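Local atomic coordinates of tryptophanyl-tRNA synthetase (Thermus thermophilus, PDB entry 2EL7), a protein that probably catalyses the ATP-dependent attachment of tryptophan to tRNA(Trp), acting as a homodimeric class I aminoacyl-tRNA synthetase. Residues 21-26 with 70-75; 135-140 with 156-161. All coordinates share one frame; numbering follows the deposited sequence.

In the fold
Both contacts are buried, and both lie within the class I synthetase family region. Contact 1 is centred about 10 Å from the centre of the chain and contact 2 about 17 Å. They share no helix: contact 1 joins helix 16-33 to the end of helix 55-72, and contact 2 joins helix 124-139 to helix 153-169. Their centres are about 24 Å apart. Neither contact has a hydrogen bond across it. Contact 1 is purely apolar and involves an aromatic side chain beside the three-stranded parallel sheet. Contact 2 is aliphatic but includes a threonine, whose hydroxyl bonds within its own helix. No residue of the other subunit touches either contact.

Contact 1 (21-26 with 70-75); sequences GAIKQW and IAAGLD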
loop_
_atom_site.group_PDB
_atom_site.type_symbol
_atom_site.label_atom_id
_atom_site.label_comp_id
_atom_site.label_asym_id
_atom_site.label_seq_id
_atom_site.Cartn_x
_atom_site.Cartn_y
_atom_site.Cartn_z
ATOM N N GLY A 21 4.763 16.277 -28.289
ATOM C CA GLY A 21 5.598 15.142 -27.951
ATOM C C GLY A 21 4.917 13.849 -27.519
ATOM O O GLY A 21 4.701 12.939 -28.326
ATOM N N ALA A 22 4.575 13.766 -26.240
ATOM C CA ALA A 22 3.970 12.569 -25.675
ATOM C C ALA A 22 2.585 12.216 -26.180
ATOM O O ALA A 22 2.298 11.047 -26.437
ATOM C CB ALA A 22 3.938 12.694 -24.155
ATOM N N ILE A 23 1.727 13.224 -26.315
ATOM C CA ILE A 23 0.369 13.002 -26.756
ATOM C C ILE A 23 0.320 12.443 -28.165
ATOM O O ILE A 23 -0.427 11.502 -28.453
ATOM C CB ILE A 23 -0.464 14.314 -26.647
ATOM C CG1 ILE A 23 -0.681 14.664 -25.168
ATOM C CG2 ILE A 23 -1.833 14.143 -27.300
ATOM C CD1 ILE A 23 -1.412 15.948 -24.949
ATOM N N LYS A 24 1.116 13.016 -29.051
ATOM C CA LYS A 24 1.153 12.538 -30.419
ATOM C C LYS A 24 1.531 11.056 -30.406
ATOM O O LYS A 24 1.036 10.278 -31.224
ATOM C CB LYS A 24 2.162 13.343 -31.241
ATOM C CG LYS A 24 2.588 12.662 -32.534
ATOM C CD LYS A 24 3.266 13.652 -33.493
ATOM C CE LYS A 24 2.239 14.564 -34.195
ATOM N NZ LYS A 24 1.312 15.295 -33.262
ATOM N N GLN A 25 2.377 10.658 -29.457
ATOM C CA GLN A 25 2.791 9.268 -29.390
ATOM C C GLN A 25 1.703 8.384 -28.791
ATOM O O GLN A 25 1.474 7.257 -29.245
ATOM C CB GLN A 25 4.082 9.143 -28.585
ATOM C CG GLN A 25 4.646 7.740 -28.569
ATOM C CD GLN A 25 5.925 7.639 -27.750
ATOM O OE1 GLN A 25 5.938 7.936 -26.546
ATOM N NE2 GLN A 25 7.017 7.222 -28.401
ATOM N N TRP A 26 1.041 8.899 -27.762
ATOM C CA TRP A 26 -0.037 8.163 -27.106
ATOM C C TRP A 26 -1.110 7.849 -28.133
ATOM O O TRP A 26 -1.675 6.760 -28.145
ATOM C CB TRP A 26 -0.665 8.996 -25.980
ATOM C CG TRP A 26 0.222 9.214 -24.813
ATOM C CD1 TRP A 26 1.414 8.591 -24.554
ATOM C CD2 TRP A 26 -0.031 10.078 -23.694
ATOM N NE1 TRP A 26 1.912 9.010 -23.343
ATOM C CE2 TRP A 26 1.045 9.921 -22.793
ATOM C CE3 TRP A 26 -1.064 10.967 -23.367
ATOM C CZ2 TRP A 26 1.119 10.618 -21.585
ATOM C CZ3 TRP A 26 -0.990 11.661 -22.166
ATOM C CH2 TRP A 26 0.096 11.481 -21.288
ATOM N N ILE A 70 -8.652 13.734 -23.716
ATOM C CA ILE A 70 -9.556 13.189 -24.707
ATOM C C ILE A 70 -9.687 14.266 -25.799
ATOM O O ILE A 70 -9.708 13.944 -26.985
ATOM C CB ILE A 70 -10.927 12.886 -24.109
ATOM C CG1 ILE A 70 -10.803 11.693 -23.159
ATOM C CG2 ILE A 70 -11.942 12.604 -25.224
ATOM C CD1 ILE A 70 -12.072 11.397 -22.361
ATOM N N ALA A 71 -9.758 15.541 -25.408
ATOM C CA ALA A 71 -9.871 16.605 -26.420
ATOM C C ALA A 71 -8.633 16.628 -27.315
ATOM O O ALA A 71 -8.744 16.828 -28.519
ATOM C CB ALA A 71 -10.062 17.984 -25.765
ATOM N N ALA A 72 -7.462 16.424 -26.707
ATOM C CA ALA A 72 -6.189 16.406 -27.430
ATOM C C ALA A 72 -6.049 15.200 -28.365
ATOM O O ALA A 72 -5.181 15.214 -29.239
ATOM C CB ALA A 72 -4.996 16.449 -26.435
ATOM N N GLY A 73 -6.875 14.158 -28.177
ATOM C CA GLY A 73 -6.805 13.007 -29.068
ATOM C C GLY A 73 -6.959 11.604 -28.518
ATOM O O GLY A 73 -7.111 10.676 -29.314
ATOM N N LEU A 74 -6.891 11.412 -27.196
ATOM C CA LEU A 74 -7.057 10.077 -26.623
ATOM C C LEU A 74 -8.517 9.734 -26.828
ATOM O O LEU A 74 -9.384 10.408 -26.277
ATOM C CB LEU A 74 -6.697 10.077 -25.133
ATOM C CG LEU A 74 -5.186 10.180 -24.868
ATOM C CD1 LEU A 74 -4.911 9.718 -23.456
ATOM C CD2 LEU A 74 -4.388 9.282 -25.837
ATOM N N ASP A 75 -8.793 8.701 -27.624
ATOM C CA ASP A 75 -10.163 8.326 -27.980
ATOM C C ASP A 75 -10.762 7.129 -27.240
ATOM O O ASP A 75 -10.413 5.974 -27.493
ATOM C CB ASP A 75 -10.193 8.113 -29.495
ATOM C CG ASP A 75 -11.577 7.838 -30.046
ATOM O OD1 ASP A 75 -11.651 7.675 -31.287
ATOM O OD2 ASP A 75 -12.570 7.776 -29.274
#
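Ile-23 and Trp-26 meet Ala-72 and Leu-74 where two helices of the Rossmann-type nucleotide-binding fold pack together. Helix 16-33 carries the first pair and begins within the predicted HIGH region. Helix 55-72 closes in a Schellman motif, with Gly-73 the first residue to leave helical angles. Gly-73 has a positive phi of 141°, and a CB at these backbone angles would jam against the carbonyl O of Ala-72. The chain turns here and brings Leu-74 beside the first helix.

The contact has two apolar halves. In the first, Ile-23 holds the Ala-72 methyl with two branches. Ile-23 CD1 lies 3.9 Å from Ala-72 CB, and Ile-23 CG2 lies 4.0 Å from the same atom. CG1 of Ile-23 lies beside its backbone N (chi1 -69°), and the extended chi2 carries CD1 out to the alanine. In the second half, the side chains of Trp-26 and Leu-74 cross at a slant. The two leucine methyls have separate targets. Leu-74 CD2 sits 3.7 Å from Trp-26 CB, near the root of the side chain. Leu-74 CD1 reaches the six-membered ring, 4.0 Å from Trp-26 CE3. The indole is also met from within its own helix: Ala-22 O lies 3.1 Å above one face of the ring, toward the rim. That oxygen accepts the Trp-26 backbone N-H as well.

Asn-69 of helix 55-72 touches Ile-23, Trp-26 and Leu-74, and so borders both halves. Trp-26 packs on Ser-6 and Ile-8 of strand 4-8 and meets the Phe-39 ring of strand 37-41 edge-to-face. Leu-74 also rests on Ile-8. The contact thus joins the helices of two successive beta-alpha-beta crossovers, 4-8 to 37-41 and 37-41 to 80-83, next to their shared parallel sheet.

Contact 2 (135-140 with 156-161); sequences ADILIY and ELTREI
The CA atoms of Ile-137 and Thr-158 are the nearest pair across the segments, 7.8 Å apart. Both residues are helical. Segment 135-140 lies at the C-terminal end of helix 124-139. Segment 156-161 is an inner part of helix 153-169. No hydrogen bond passes between them, and the contact is made chiefly by side chains.

Thr-158 is the central residue. Its OG1 lies beside the backbone N (chi1 -54°), which puts the methyl CG2 anti to that N and turns it toward Leu-138, whose branch point and both end methyls pack against it. Leu-138 CG is 3.6 Å from Thr-158 CG2, and Leu-138 CD1 is 3.7 Å from it. Leu-138 CD2 follows at 3.8 Å from the same methyl. The two side chains lie alongside each other and run in opposite senses, and Leu-138 CD1 also reaches Thr-158 O. Ile-137 crosses the threonine at an angle. Its CG2 lies 4.1 Å from Thr-158 CG2, while its CD1 lies 4.0 Å from Thr-158 OG1. The hydroxyl is buried, but it is satisfied by a hydrogen bond with His-154 O, one turn back in its own helix. An alanine in place of Leu-138 lacks the branch point and both end methyls, and would probably strip Thr-158 CG2 of its nearest neighbours and open a gap beside Phe-97 and Phe-173.

Phe-97 of helix 89-99 touches both Leu-138 and Ile-161, and Ala-134 extends the contact one turn back along helix 124-139. Helix 153-169 is the crossover of a beta-alpha-beta unit between parallel strands 144-146 and 177-179. The helix packed against it carries Asp-136, predicted to bind L-tryptophan, immediately before Ile-137. The pairing is therefore helix-helix packing in the class I catalytic fold, on the helix that bears this predicted ligand.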
loop_
_atom_site.group_PDB
_atom_site.type_symbol
_atom_site.label_atom_id
_atom_site.label_comp_id
_atom_site.label_asym_id
_atom_site.label_seq_id
_atom_site.Cartn_x
_atom_site.Cartn_y
_atom_site.Cartn_z
ATOM N N ALA A 135 3.498 -1.596 -9.290
ATOM C CA ALA A 135 2.298 -2.416 -9.129
ATOM C C ALA A 135 1.243 -2.002 -10.135
ATOM O O ALA A 135 0.462 -2.805 -10.595
ATOM C CB ALA A 135 1.768 -2.271 -7.735
ATOM N N ASP A 136 1.224 -0.724 -10.465
ATOM C CA ASP A 136 0.273 -0.203 -11.434
ATOM C C ASP A 136 0.631 -0.825 -12.795
ATOM O O ASP A 136 -0.240 -1.274 -13.528
ATOM C CB ASP A 136 0.390 1.329 -11.467
ATOM C CG ASP A 136 -0.959 2.036 -11.549
ATOM O OD1 ASP A 136 -2.015 1.390 -11.321
ATOM O OD2 ASP A 136 -0.944 3.262 -11.837
ATOM N N ILE A 137 1.920 -0.864 -13.112
ATOM C CA ILE A 137 2.388 -1.426 -14.367
ATOM C C ILE A 137 2.164 -2.945 -14.448
ATOM O O ILE A 137 1.610 -3.450 -15.437
ATOM C CB ILE A 137 3.910 -1.136 -14.595
ATOM C CG1 ILE A 137 4.141 0.366 -14.784
ATOM C CG2 ILE A 137 4.420 -1.908 -15.810
ATOM C CD1 ILE A 137 5.590 0.742 -15.003
ATOM N N LEU A 138 2.554 -3.670 -13.404
ATOM C CA LEU A 138 2.396 -5.108 -13.445
ATOM C C LEU A 138 0.996 -5.688 -13.162
ATOM O O LEU A 138 0.669 -6.795 -13.633
ATOM C CB LEU A 138 3.453 -5.746 -12.550
ATOM C CG LEU A 138 4.869 -5.267 -12.922
ATOM C CD1 LEU A 138 5.911 -5.864 -11.954
ATOM C CD2 LEU A 138 5.184 -5.633 -14.372
ATOM N N ILE A 139 0.156 -4.966 -12.418
ATOM C CA ILE A 139 -1.190 -5.487 -12.130
ATOM C C ILE A 139 -1.971 -5.700 -13.442
ATOM O O ILE A 139 -2.889 -6.537 -13.505
ATOM C CB ILE A 139 -2.002 -4.519 -11.267
ATOM C CG1 ILE A 139 -3.205 -5.237 -10.671
ATOM C CG2 ILE A 139 -2.547 -3.362 -12.131
ATOM C CD1 ILE A 139 -2.966 -5.817 -9.340
ATOM N N TYR A 140 -1.598 -4.933 -14.473
ATOM C CA TYR A 140 -2.238 -4.971 -15.784
ATOM C C TYR A 140 -1.377 -5.712 -16.805
ATOM O O TYR A 140 -1.708 -5.749 -18.005
ATOM C CB TYR A 140 -2.499 -3.543 -16.304
ATOM C CG TYR A 140 -3.361 -2.684 -15.396
ATOM C CD1 TYR A 140 -2.876 -1.482 -14.862
ATOM C CD2 TYR A 140 -4.628 -3.107 -15.017
ATOM C CE1 TYR A 140 -3.637 -0.744 -13.962
ATOM C CE2 TYR A 140 -5.386 -2.388 -14.132
ATOM C CZ TYR A 140 -4.891 -1.211 -13.590
ATOM O OH TYR A 140 -5.622 -0.592 -12.594
ATOM N N GLU A 156 13.164 0.273 -14.678
ATOM C CA GLU A 156 14.176 -0.718 -14.304
ATOM C C GLU A 156 13.830 -1.361 -12.953
ATOM O O GLU A 156 14.025 -2.562 -12.765
ATOM C CB GLU A 156 15.575 -0.084 -14.259
ATOM C CG GLU A 156 16.135 0.191 -15.666
ATOM C CD GLU A 156 17.330 1.179 -15.712
ATOM O OE1 GLU A 156 17.847 1.411 -16.841
ATOM O OE2 GLU A 156 17.745 1.720 -14.646
ATOM N N LEU A 157 13.305 -0.573 -12.018
ATOM C CA LEU A 157 12.928 -1.120 -10.722
ATOM C C LEU A 157 11.836 -2.147 -10.940
ATOM O O LEU A 157 11.862 -3.231 -10.351
ATOM C CB LEU A 157 12.408 -0.017 -9.788
ATOM C CG LEU A 157 11.881 -0.491 -8.422
ATOM C CD1 LEU A 157 13.050 -0.947 -7.563
ATOM C CD2 LEU A 157 11.091 0.613 -7.725
ATOM N N THR A 158 10.876 -1.808 -11.793
ATOM C CA THR A 158 9.756 -2.690 -12.098
ATOM C C THR A 158 10.210 -4.038 -12.662
ATOM O O THR A 158 9.669 -5.089 -12.261
ATOM C CB THR A 158 8.797 -2.005 -13.084
ATOM O OG1 THR A 158 8.417 -0.733 -12.543
ATOM C CG2 THR A 158 7.527 -2.839 -13.313
ATOM N N ARG A 159 11.195 -4.036 -13.564
ATOM C CA ARG A 159 11.676 -5.304 -14.133
ATOM C C ARG A 159 12.382 -6.098 -13.039
ATOM O O ARG A 159 12.210 -7.306 -12.936
ATOM C CB ARG A 159 12.646 -5.101 -15.317
ATOM C CG ARG A 159 12.060 -4.438 -16.561
ATOM C CD ARG A 159 13.001 -4.583 -17.778
ATOM N NE ARG A 159 14.225 -3.817 -17.615
ATOM C CZ ARG A 159 14.411 -2.588 -18.083
ATOM N NH1 ARG A 159 15.569 -1.968 -17.867
ATOM N NH2 ARG A 159 13.459 -1.985 -18.791
ATOM N N GLU A 160 13.171 -5.425 -12.217
ATOM C CA GLU A 160 13.855 -6.119 -11.141
ATOM C C GLU A 160 12.843 -6.832 -10.248
ATOM O O GLU A 160 13.054 -7.978 -9.877
ATOM C CB GLU A 160 14.719 -5.137 -10.321
ATOM C CG GLU A 160 16.143 -4.953 -10.895
ATOM C CD GLU A 160 16.893 -3.744 -10.325
ATOM O OE1 GLU A 160 17.953 -3.373 -10.884
ATOM O OE2 GLU A 160 16.427 -3.159 -9.325
ATOM N N ILE A 161 11.746 -6.147 -9.926
ATOM C CA ILE A 161 10.692 -6.694 -9.083
ATOM C C ILE A 161 9.986 -7.851 -9.777
ATOM O O ILE A 161 9.620 -8.834 -9.143
ATOM C CB ILE A 161 9.644 -5.577 -8.692
ATOM C CG1 ILE A 161 10.289 -4.575 -7.722
ATOM C CG2 ILE A 161 8.410 -6.190 -8.037
ATOM C CD1 ILE A 161 9.418 -3.428 -7.380
#